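Local coordinates for protein ATP-dependent CLP protease, putative (Plasmodium falciparum, PDB 2F6I) that probably hydrolyses proteins to small peptides as the serine-peptidase (ClpP) part of an ATP-dependent Clp protease, at residues 40-45 and 54-59; 58-63 and 71-76; 90-95 and 99-104. All coordinates share one frame; numbering follows the deposited sequence.

The three contacts lie in the ClpP catalytic domain, all between helices and one parallel sheet, in which strands 41-44, 71-77 and 99-104 are consecutive neighbours. Contact 1 comes first along the chain; contact 2 begins on helix 50-66 where contact 1 ends, sharing Ser-58 and Gln-59, with centres about 4 Å apart. Together they pack one crossover helix on both strands that it connects. Contact 3 follows on helix 82-94, its centre about 7 Å from that of contact 2 and about 10 Å from that of contact 1. The helices touch through Ile-57 with Ile-91 and Leu-60 with Phe-92, so the successive units share one packed layer. Each contact has residues touching neighbouring subunits of the 14-chain assembly.

Contact 1: residues 40-45 and 54-59; sequences RIIYLT and DELISQ
The two methyl branches of Leu-56 are divided between two residues of the strand: CD1 meets Ile-42 and CD2 meets Leu-44. The tighter of the two contacts is between Leu-56 CD1 and Ile-42 CG2, at 3.5 Å. On the other branch, Leu-56 CD2 lies 3.9 Å from Leu-44 CD1, the two leucine side chains crossing at about a right angle. Both leucines swing CG opposite their own backbone nitrogen (chi1 -174° in Leu-56), which carries each fork toward the carbonyl side of its residue and brings the branches together.

Ile-42 also reaches one helical turn further along. Its CD1 rests 3.9 Å from Gln-59 CB, so the aliphatic root of the glutamine continues the apolar surface, while Gln-59 OE1 stands 4.0 Å from Ile-42 CG2 without any polar bond across the interface. This is the first half of a beta-alpha-beta crossover of the ClpP fold: strand 41-44 leads into helix 50-66, which runs back over the face of the sheet before strand 71-77. The segment axes approach to 10.1 Å and are nearly antiparallel, at 165°. All four residues that touch are buried, and Phe-37 of helix 30-37 packs on both Ile-42 and Gln-59.

Asp-54 and Glu-55, which do not touch the strand, reach a neighbouring subunit. Asp-54 forms a salt bridge with Lys-33 of that subunit, and Glu-55 OE2 has two lysine partners, Lys-51 of its own chain and Lys-29 of the same neighbouring subunit. One turn on, Ser-58 grips the carbonyl oxygen of Asp-54 twice: Ser-58 OG donates to Asp-54 O at 2.9 Å, and Ser-58 N donates to the same oxygen from the opposite face of the carbonyl plane.

Contact 2: residues 58-63 and 71-76; sequences SQLLYL and IKIYIN
Leu-60 is the first residue of 58-63 to meet the strand, and it does so with a single methyl group. Its CD2 lies 4.1 Å from Ile-73 CD1 and 4.2 Å from Ile-71 CD1, touching the ends of two isoleucines that project from the same side of the strand. CG lies beside the backbone nitrogen (chi1 -72°), and this carries the branch to the sheet even though the CB itself does not point straight at it. One residue on, the CB of Leu-61 points away from the strand, and its side chain packs on Tyr-43 of a neighbouring subunit, while the ring of Tyr-62 meets Phe-35 of that same subunit edge-to-face. Leu-63 returns to the sheet. Its CB is 3.9 Å from Ile-71 CD1, and its CD1 is 4.0 Å from Ile-71 CG2, so both arms of Ile-71 are engaged.

Here helix 50-66 packs on the strand that follows it, completing the beta-alpha-beta crossover begun at strand 41-44. Ile-42 of that strand touches both Leu-60 and Leu-63, while Phe-92 of helix 82-94 touches both Leu-60 and Ile-73, and strand 71-77 itself runs between strands 41-44 and 99-104.

Contact 3: residues 90-95 and 99-104; sequences DIFNYI and IQTISF
Phe-92 and Ile-99 meet in a CH-pi contact where helix 82-94 joins strand 99-104, the closing half of a beta-alpha-beta unit in the ClpP fold. Ile-99 CD1 sits over the middle of one face of the Phe-92 ring, 3.3 Å from the centroid and 10° off the ring normal. That is very short for a CH-pi contact and, with a chi1 of -109° in Phe-92 far from any staggered value, suggests tight, perhaps strained packing, although at 2.45 Å resolution the exact distance may be imprecise.

The remaining contacts across the interface are apolar. Ile-99 CG2 lies 3.5 Å from Phe-92 CE2, against the rim of the ring, while CD1 alone of the Ile-99 methyls stands over its centre. With chi1 at 63°, Ile-95 extends its CG1 arm to the same methyl, Ile-95 CD1 lying 3.9 Å from Ile-99 CD1. Outside the two segments, Ile-114 of helix 109-116 also packs against Phe-92.

Hydrogen bonds lie within the helical segment and beyond the interface. Ile-91 O accepts from both Tyr-94 N and Ile-95 N. On the strand, Thr-101 OG1 is hydrogen-bonded to Leu-115 O, while Thr-101 CG2 sits loosely at the ring edge, near its plane, 4.4 Å from Phe-92 CE2.

Contact 1: residues 40-45 and 54-59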
loop_
_atom_site.group_PDB
_atom_site.type_symbol
_atom_site.label_atom_id
_atom_site.label_comp_id
_atom_site.label_asym_id
_atom_site.label_seq_id
_atom_site.Cartn_x
_atom_site.Cartn_y
_atom_site.Cartn_z
ATOM N N ARG C 40 24.501 28.540 26.744
ATOM C CA ARG C 40 25.478 28.341 25.681
ATOM C C ARG C 40 25.770 26.871 25.419
ATOM O O ARG C 40 26.844 26.523 24.929
ATOM C CB ARG C 40 26.783 29.052 26.029
ATOM C CG ARG C 40 26.631 30.530 26.289
ATOM C CD ARG C 40 27.681 31.298 25.516
ATOM N NE ARG C 40 27.063 32.359 24.739
ATOM C CZ ARG C 40 27.555 32.838 23.605
ATOM N NH1 ARG C 40 28.680 32.351 23.105
ATOM N NH2 ARG C 40 26.912 33.802 22.967
ATOM N N ILE C 41 24.815 26.007 25.735
ATOM C CA ILE C 41 24.999 24.579 25.533
ATOM C C ILE C 41 24.044 24.048 24.468
ATOM O O ILE C 41 22.830 24.191 24.576
ATOM C CB ILE C 41 24.804 23.828 26.866
ATOM C CG1 ILE C 41 25.818 24.355 27.887
ATOM C CG2 ILE C 41 24.975 22.329 26.663
ATOM C CD1 ILE C 41 25.709 23.742 29.267
ATOM N N ILE C 42 24.611 23.440 23.432
ATOM C CA ILE C 42 23.829 22.904 22.325
ATOM C C ILE C 42 24.047 21.411 22.128
ATOM O O ILE C 42 25.110 20.875 22.446
ATOM C CB ILE C 42 24.193 23.613 20.999
ATOM C CG1 ILE C 42 23.786 25.082 21.064
ATOM C CG2 ILE C 42 23.506 22.925 19.824
ATOM C CD1 ILE C 42 24.127 25.853 19.807
ATOM N N TYR C 43 23.029 20.746 21.591
ATOM C CA TYR C 43 23.106 19.321 21.322
ATOM C C TYR C 43 23.035 19.041 19.827
ATOM O O TYR C 43 22.167 19.557 19.126
ATOM C CB TYR C 43 21.966 18.567 22.012
ATOM C CG TYR C 43 22.044 18.543 23.518
ATOM C CD1 TYR C 43 21.816 19.694 24.266
ATOM C CD2 TYR C 43 22.336 17.360 24.197
ATOM C CE1 TYR C 43 21.875 19.670 25.655
ATOM C CE2 TYR C 43 22.400 17.326 25.584
ATOM C CZ TYR C 43 22.169 18.483 26.307
ATOM O OH TYR C 43 22.233 18.457 27.680
ATOM N N LEU C 44 23.974 18.237 19.345
ATOM C CA LEU C 44 24.010 17.829 17.950
ATOM C C LEU C 44 23.855 16.324 18.077
ATOM O O LEU C 44 24.810 15.568 17.906
ATOM C CB LEU C 44 25.354 18.188 17.309
ATOM C CG LEU C 44 25.592 17.700 15.875
ATOM C CD1 LEU C 44 24.458 18.146 14.978
ATOM C CD2 LEU C 44 26.920 18.241 15.363
ATOM N N THR C 45 22.641 15.900 18.413
ATOM C CA THR C 45 22.350 14.488 18.613
ATOM C C THR C 45 21.419 13.891 17.568
ATOM O O THR C 45 20.779 12.868 17.809
ATOM C CB THR C 45 21.748 14.256 20.015
ATOM O OG1 THR C 45 20.609 15.107 20.195
ATOM C CG2 THR C 45 22.782 14.567 21.092
ATOM N N ASP C 54 20.336 23.594 9.536
ATOM C CA ASP C 54 19.756 24.933 9.529
ATOM C C ASP C 54 19.485 25.431 10.942
ATOM O O ASP C 54 19.745 26.589 11.260
ATOM C CB ASP C 54 18.453 24.941 8.723
ATOM C CG ASP C 54 17.678 26.243 8.874
ATOM O OD1 ASP C 54 18.225 27.313 8.524
ATOM O OD2 ASP C 54 16.517 26.195 9.345
ATOM N N GLU C 55 18.964 24.554 11.791
ATOM C CA GLU C 55 18.662 24.931 13.164
ATOM C C GLU C 55 19.949 25.225 13.930
ATOM O O GLU C 55 20.058 26.245 14.610
ATOM C CB GLU C 55 17.888 23.812 13.863
ATOM C CG GLU C 55 16.695 23.308 13.075
ATOM C CD GLU C 55 15.906 22.245 13.820
ATOM O OE1 GLU C 55 16.533 21.309 14.369
ATOM O OE2 GLU C 55 14.659 22.341 13.849
ATOM N N LEU C 56 20.922 24.327 13.814
ATOM C CA LEU C 56 22.196 24.489 14.503
ATOM C C LEU C 56 22.881 25.790 14.097
ATOM O O LEU C 56 23.420 26.504 14.942
ATOM C CB LEU C 56 23.112 23.298 14.205
ATOM C CG LEU C 56 24.443 23.248 14.958
ATOM C CD1 LEU C 56 24.189 23.299 16.457
ATOM C CD2 LEU C 56 25.187 21.975 14.589
ATOM N N ILE C 57 22.860 26.093 12.801
ATOM C CA ILE C 57 23.473 27.318 12.304
ATOM C C ILE C 57 22.744 28.526 12.888
ATOM O O ILE C 57 23.376 29.465 13.370
ATOM C CB ILE C 57 23.433 27.379 10.761
ATOM C CG1 ILE C 57 24.405 26.349 10.186
ATOM C CG2 ILE C 57 23.794 28.780 10.276
ATOM C CD1 ILE C 57 24.412 26.282 8.675
ATOM N N SER C 58 21.416 28.496 12.847
ATOM C CA SER C 58 20.622 29.591 13.396
ATOM C C SER C 58 21.019 29.824 14.845
ATOM O O SER C 58 21.265 30.955 15.265
ATOM C CB SER C 58 19.130 29.259 13.339
ATOM O OG SER C 58 18.673 29.227 12.003
ATOM N N GLN C 59 21.076 28.730 15.597
ATOM C CA GLN C 59 21.426 28.766 17.008
ATOM C C GLN C 59 22.829 29.300 17.267
ATOM O O GLN C 59 23.037 30.074 18.203
ATOM C CB GLN C 59 21.263 27.367 17.603
ATOM C CG GLN C 59 19.804 26.986 17.813
ATOM C CD GLN C 59 19.564 25.495 17.742
ATOM O OE1 GLN C 59 20.311 24.702 18.317
ATOM N NE2 GLN C 59 18.509 25.102 17.038
#

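Contact 2: residues 58-63 and 71-76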
loop_
_atom_site.group_PDB
_atom_site.type_symbol
_atom_site.label_atom_id
_atom_site.label_comp_id
_atom_site.label_asym_id
_atom_site.label_seq_id
_atom_site.Cartn_x
_atom_site.Cartn_y
_atom_site.Cartn_z
ATOM N N SER C 58 21.416 28.496 12.847
ATOM C CA SER C 58 20.622 29.591 13.396
ATOM C C SER C 58 21.019 29.824 14.845
ATOM O O SER C 58 21.265 30.955 15.265
ATOM C CB SER C 58 19.130 29.259 13.339
ATOM O OG SER C 58 18.673 29.227 12.003
ATOM N N GLN C 59 21.076 28.730 15.597
ATOM C CA GLN C 59 21.426 28.766 17.008
ATOM C C GLN C 59 22.829 29.300 17.267
ATOM O O GLN C 59 23.037 30.074 18.203
ATOM C CB GLN C 59 21.263 27.367 17.603
ATOM C CG GLN C 59 19.804 26.986 17.813
ATOM C CD GLN C 59 19.564 25.495 17.742
ATOM O OE1 GLN C 59 20.311 24.702 18.317
ATOM N NE2 GLN C 59 18.509 25.102 17.038
ATOM N N LEU C 60 23.788 28.892 16.443
ATOM C CA LEU C 60 25.159 29.356 16.607
ATOM C C LEU C 60 25.230 30.854 16.348
ATOM O O LEU C 60 25.798 31.604 17.147
ATOM C CB LEU C 60 26.099 28.609 15.656
ATOM C CG LEU C 60 26.364 27.141 16.015
ATOM C CD1 LEU C 60 27.114 26.448 14.894
ATOM C CD2 LEU C 60 27.149 27.075 17.310
ATOM N N LEU C 61 24.640 31.292 15.239
ATOM C CA LEU C 61 24.638 32.709 14.896
ATOM C C LEU C 61 23.930 33.516 15.978
ATOM O O LEU C 61 24.341 34.631 16.301
ATOM C CB LEU C 61 23.949 32.933 13.546
ATOM C CG LEU C 61 24.668 32.372 12.317
ATOM C CD1 LEU C 61 23.802 32.557 11.085
ATOM C CD2 LEU C 61 26.002 33.075 12.142
ATOM N N TYR C 62 22.868 32.949 16.541
ATOM C CA TYR C 62 22.120 33.634 17.587
ATOM C C TYR C 62 22.969 33.825 18.831
ATOM O O TYR C 62 23.072 34.933 19.353
ATOM C CB TYR C 62 20.850 32.856 17.946
ATOM C CG TYR C 62 20.100 33.447 19.123
ATOM C CD1 TYR C 62 20.410 33.076 20.432
ATOM C CD2 TYR C 62 19.106 34.405 18.930
ATOM C CE1 TYR C 62 19.751 33.644 21.518
ATOM C CE2 TYR C 62 18.443 34.981 20.011
ATOM C CZ TYR C 62 18.769 34.596 21.301
ATOM O OH TYR C 62 18.119 35.164 22.375
ATOM N N LEU C 63 23.571 32.742 19.309
ATOM C CA LEU C 63 24.408 32.810 20.498
ATOM C C LEU C 63 25.550 33.802 20.311
ATOM O O LEU C 63 25.738 34.703 21.125
ATOM C CB LEU C 63 24.973 31.426 20.838
ATOM C CG LEU C 63 23.980 30.365 21.328
ATOM C CD1 LEU C 63 24.704 29.045 21.553
ATOM C CD2 LEU C 63 23.322 30.835 22.615
ATOM N N ILE C 71 30.953 28.347 23.568
ATOM C CA ILE C 71 29.747 27.594 23.258
ATOM C C ILE C 71 30.121 26.115 23.357
ATOM O O ILE C 71 31.107 25.679 22.757
ATOM C CB ILE C 71 29.251 27.881 21.821
ATOM C CG1 ILE C 71 28.814 29.341 21.698
ATOM C CG2 ILE C 71 28.101 26.947 21.469
ATOM C CD1 ILE C 71 28.405 29.740 20.292
ATOM N N LYS C 72 29.349 25.351 24.125
ATOM C CA LYS C 72 29.611 23.925 24.278
ATOM C C LYS C 72 28.624 23.117 23.441
ATOM O O LYS C 72 27.415 23.366 23.475
ATOM C CB LYS C 72 29.491 23.508 25.743
ATOM C CG LYS C 72 29.729 22.023 25.961
ATOM C CD LYS C 72 29.411 21.586 27.385
ATOM C CE LYS C 72 30.386 22.170 28.393
ATOM N NZ LYS C 72 30.101 21.655 29.763
ATOM N N ILE C 73 29.143 22.144 22.697
ATOM C CA ILE C 73 28.304 21.306 21.851
ATOM C C ILE C 73 28.504 19.812 22.100
ATOM O O ILE C 73 29.589 19.274 21.866
ATOM C CB ILE C 73 28.572 21.585 20.353
ATOM C CG1 ILE C 73 28.232 23.039 20.027
ATOM C CG2 ILE C 73 27.746 20.642 19.484
ATOM C CD1 ILE C 73 28.390 23.396 18.565
ATOM N N TYR C 74 27.458 19.146 22.584
ATOM C CA TYR C 74 27.522 17.708 22.815
ATOM C C TYR C 74 27.242 17.070 21.459
ATOM O O TYR C 74 26.303 17.469 20.770
ATOM C CB TYR C 74 26.462 17.260 23.825
ATOM C CG TYR C 74 26.718 17.706 25.248
ATOM C CD1 TYR C 74 25.933 18.695 25.840
ATOM C CD2 TYR C 74 27.737 17.130 26.008
ATOM C CE1 TYR C 74 26.153 19.099 27.155
ATOM C CE2 TYR C 74 27.967 17.529 27.327
ATOM C CZ TYR C 74 27.169 18.513 27.893
ATOM O OH TYR C 74 27.380 18.911 29.194
ATOM N N ILE C 75 28.051 16.090 21.072
ATOM C CA ILE C 75 27.867 15.445 19.781
ATOM C C ILE C 75 27.664 13.938 19.869
ATOM O O ILE C 75 28.475 13.217 20.453
ATOM C CB ILE C 75 29.064 15.723 18.848
ATOM C CG1 ILE C 75 29.308 17.230 18.749
ATOM C CG2 ILE C 75 28.790 15.148 17.464
ATOM C CD1 ILE C 75 30.550 17.600 17.950
ATOM N N ASN C 76 26.571 13.484 19.263
ATOM C CA ASN C 76 26.182 12.078 19.204
ATOM C C ASN C 76 25.409 11.997 17.894
ATOM O O ASN C 76 24.183 12.053 17.885
ATOM C CB ASN C 76 25.263 11.729 20.381
ATOM C CG ASN C 76 24.854 10.263 20.399
ATOM O OD1 ASN C 76 25.219 9.487 19.514
ATOM N ND2 ASN C 76 24.090 9.880 21.415
#

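Contact 3: residues 90-95 and 99-104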
loop_
_atom_site.group_PDB
_atom_site.type_symbol
_atom_site.label_atom_id
_atom_site.label_comp_id
_atom_site.label_asym_id
_atom_site.label_seq_id
_atom_site.Cartn_x
_atom_site.Cartn_y
_atom_site.Cartn_z
ATOM N N ASP C 90 31.695 25.902 8.301
ATOM C CA ASP C 90 31.942 27.293 7.938
ATOM C C ASP C 90 31.441 28.216 9.042
ATOM O O ASP C 90 32.155 29.122 9.477
ATOM C CB ASP C 90 31.239 27.661 6.624
ATOM C CG ASP C 90 32.057 27.298 5.398
ATOM O OD1 ASP C 90 33.299 27.240 5.505
ATOM O OD2 ASP C 90 31.457 27.091 4.321
ATOM N N ILE C 91 30.209 27.983 9.485
ATOM C CA ILE C 91 29.605 28.790 10.536
ATOM C C ILE C 91 30.441 28.686 11.806
ATOM O O ILE C 91 30.662 29.677 12.503
ATOM C CB ILE C 91 28.155 28.328 10.828
ATOM C CG1 ILE C 91 27.288 28.526 9.582
ATOM C CG2 ILE C 91 27.571 29.112 11.996
ATOM C CD1 ILE C 91 27.239 29.963 9.087
ATOM N N PHE C 92 30.905 27.476 12.094
ATOM C CA PHE C 92 31.728 27.220 13.268
ATOM C C PHE C 92 32.889 28.197 13.332
ATOM O O PHE C 92 33.114 28.849 14.350
ATOM C CB PHE C 92 32.289 25.800 13.212
ATOM C CG PHE C 92 31.692 24.867 14.217
ATOM C CD1 PHE C 92 30.323 24.622 14.233
ATOM C CD2 PHE C 92 32.504 24.210 15.136
ATOM C CE1 PHE C 92 29.769 23.731 15.152
ATOM C CE2 PHE C 92 31.963 23.318 16.057
ATOM C CZ PHE C 92 30.590 23.078 16.064
ATOM N N ASN C 93 33.624 28.290 12.229
ATOM C CA ASN C 93 34.788 29.161 12.148
ATOM C C ASN C 93 34.473 30.596 11.750
ATOM O O ASN C 93 35.373 31.430 11.650
ATOM C CB ASN C 93 35.804 28.557 11.182
ATOM C CG ASN C 93 36.370 27.248 11.686
ATOM O OD1 ASN C 93 37.087 27.211 12.688
ATOM N ND2 ASN C 93 36.041 26.160 11.002
ATOM N N TYR C 94 33.198 30.886 11.526
ATOM C CA TYR C 94 32.788 32.232 11.156
ATOM C C TYR C 94 32.541 33.055 12.423
ATOM O O TYR C 94 32.959 34.210 12.518
ATOM C CB TYR C 94 31.506 32.187 10.321
ATOM C CG TYR C 94 30.992 33.545 9.889
ATOM C CD1 TYR C 94 29.632 33.751 9.658
ATOM C CD2 TYR C 94 31.861 34.619 9.703
ATOM C CE1 TYR C 94 29.149 34.993 9.254
ATOM C CE2 TYR C 94 31.389 35.867 9.299
ATOM C CZ TYR C 94 30.032 36.045 9.077
ATOM O OH TYR C 94 29.558 37.275 8.686
ATOM N N ILE C 95 31.869 32.448 13.396
ATOM C CA ILE C 95 31.561 33.130 14.644
ATOM C C ILE C 95 32.805 33.384 15.492
ATOM O O ILE C 95 33.808 32.682 15.374
ATOM C CB ILE C 95 30.529 32.331 15.479
ATOM C CG1 ILE C 95 31.106 30.975 15.878
ATOM C CG2 ILE C 95 29.258 32.134 14.669
ATOM C CD1 ILE C 95 30.210 30.177 16.800
ATOM N N ILE C 99 34.364 27.178 20.317
ATOM C CA ILE C 99 33.490 26.039 20.523
ATOM C C ILE C 99 34.186 24.819 21.096
ATOM O O ILE C 99 35.111 24.287 20.487
ATOM C CB ILE C 99 32.828 25.622 19.193
ATOM C CG1 ILE C 99 31.959 26.765 18.668
ATOM C CG2 ILE C 99 32.013 24.348 19.386
ATOM C CD1 ILE C 99 31.266 26.465 17.359
ATOM N N GLN C 100 33.753 24.375 22.271
ATOM C CA GLN C 100 34.336 23.171 22.836
ATOM C C GLN C 100 33.379 22.031 22.525
ATOM O O GLN C 100 32.177 22.128 22.762
ATOM C CB GLN C 100 34.581 23.302 24.342
ATOM C CG GLN C 100 33.437 23.808 25.173
ATOM C CD GLN C 100 33.815 23.884 26.643
ATOM O OE1 GLN C 100 33.852 22.868 27.339
ATOM N NE2 GLN C 100 34.123 25.089 27.116
ATOM N N THR C 101 33.926 20.960 21.962
ATOM C CA THR C 101 33.137 19.805 21.566
ATOM C C THR C 101 33.290 18.606 22.492
ATOM O O THR C 101 34.397 18.258 22.900
ATOM C CB THR C 101 33.519 19.364 20.142
ATOM O OG1 THR C 101 34.927 19.106 20.088
ATOM C CG2 THR C 101 33.174 20.449 19.139
ATOM N N ILE C 102 32.165 17.980 22.817
ATOM C CA ILE C 102 32.155 16.803 23.673
ATOM C C ILE C 102 31.308 15.736 22.992
ATOM O O ILE C 102 30.124 15.942 22.716
ATOM C CB ILE C 102 31.564 17.110 25.060
ATOM C CG1 ILE C 102 32.392 18.204 25.741
ATOM C CG2 ILE C 102 31.561 15.847 25.915
ATOM C CD1 ILE C 102 31.933 18.547 27.147
ATOM N N SER C 103 31.919 14.593 22.712
ATOM C CA SER C 103 31.214 13.515 22.045
ATOM C C SER C 103 30.870 12.379 22.986
ATOM O O SER C 103 31.572 12.128 23.963
ATOM C CB SER C 103 32.067 12.953 20.911
ATOM O OG SER C 103 33.172 12.238 21.438
ATOM N N PHE C 104 29.770 11.706 22.686
ATOM C CA PHE C 104 29.342 10.547 23.449
ATOM C C PHE C 104 28.444 9.706 22.556
ATOM O O PHE C 104 27.855 10.216 21.604
ATOM C CB PHE C 104 28.628 10.942 24.753
ATOM C CG PHE C 104 27.346 11.703 24.565
ATOM C CD1 PHE C 104 27.295 13.072 24.810
ATOM C CD2 PHE C 104 26.173 11.044 24.207
ATOM C CE1 PHE C 104 26.094 13.776 24.707
ATOM C CE2 PHE C 104 24.967 11.739 24.099
ATOM C CZ PHE C 104 24.929 13.108 24.352
#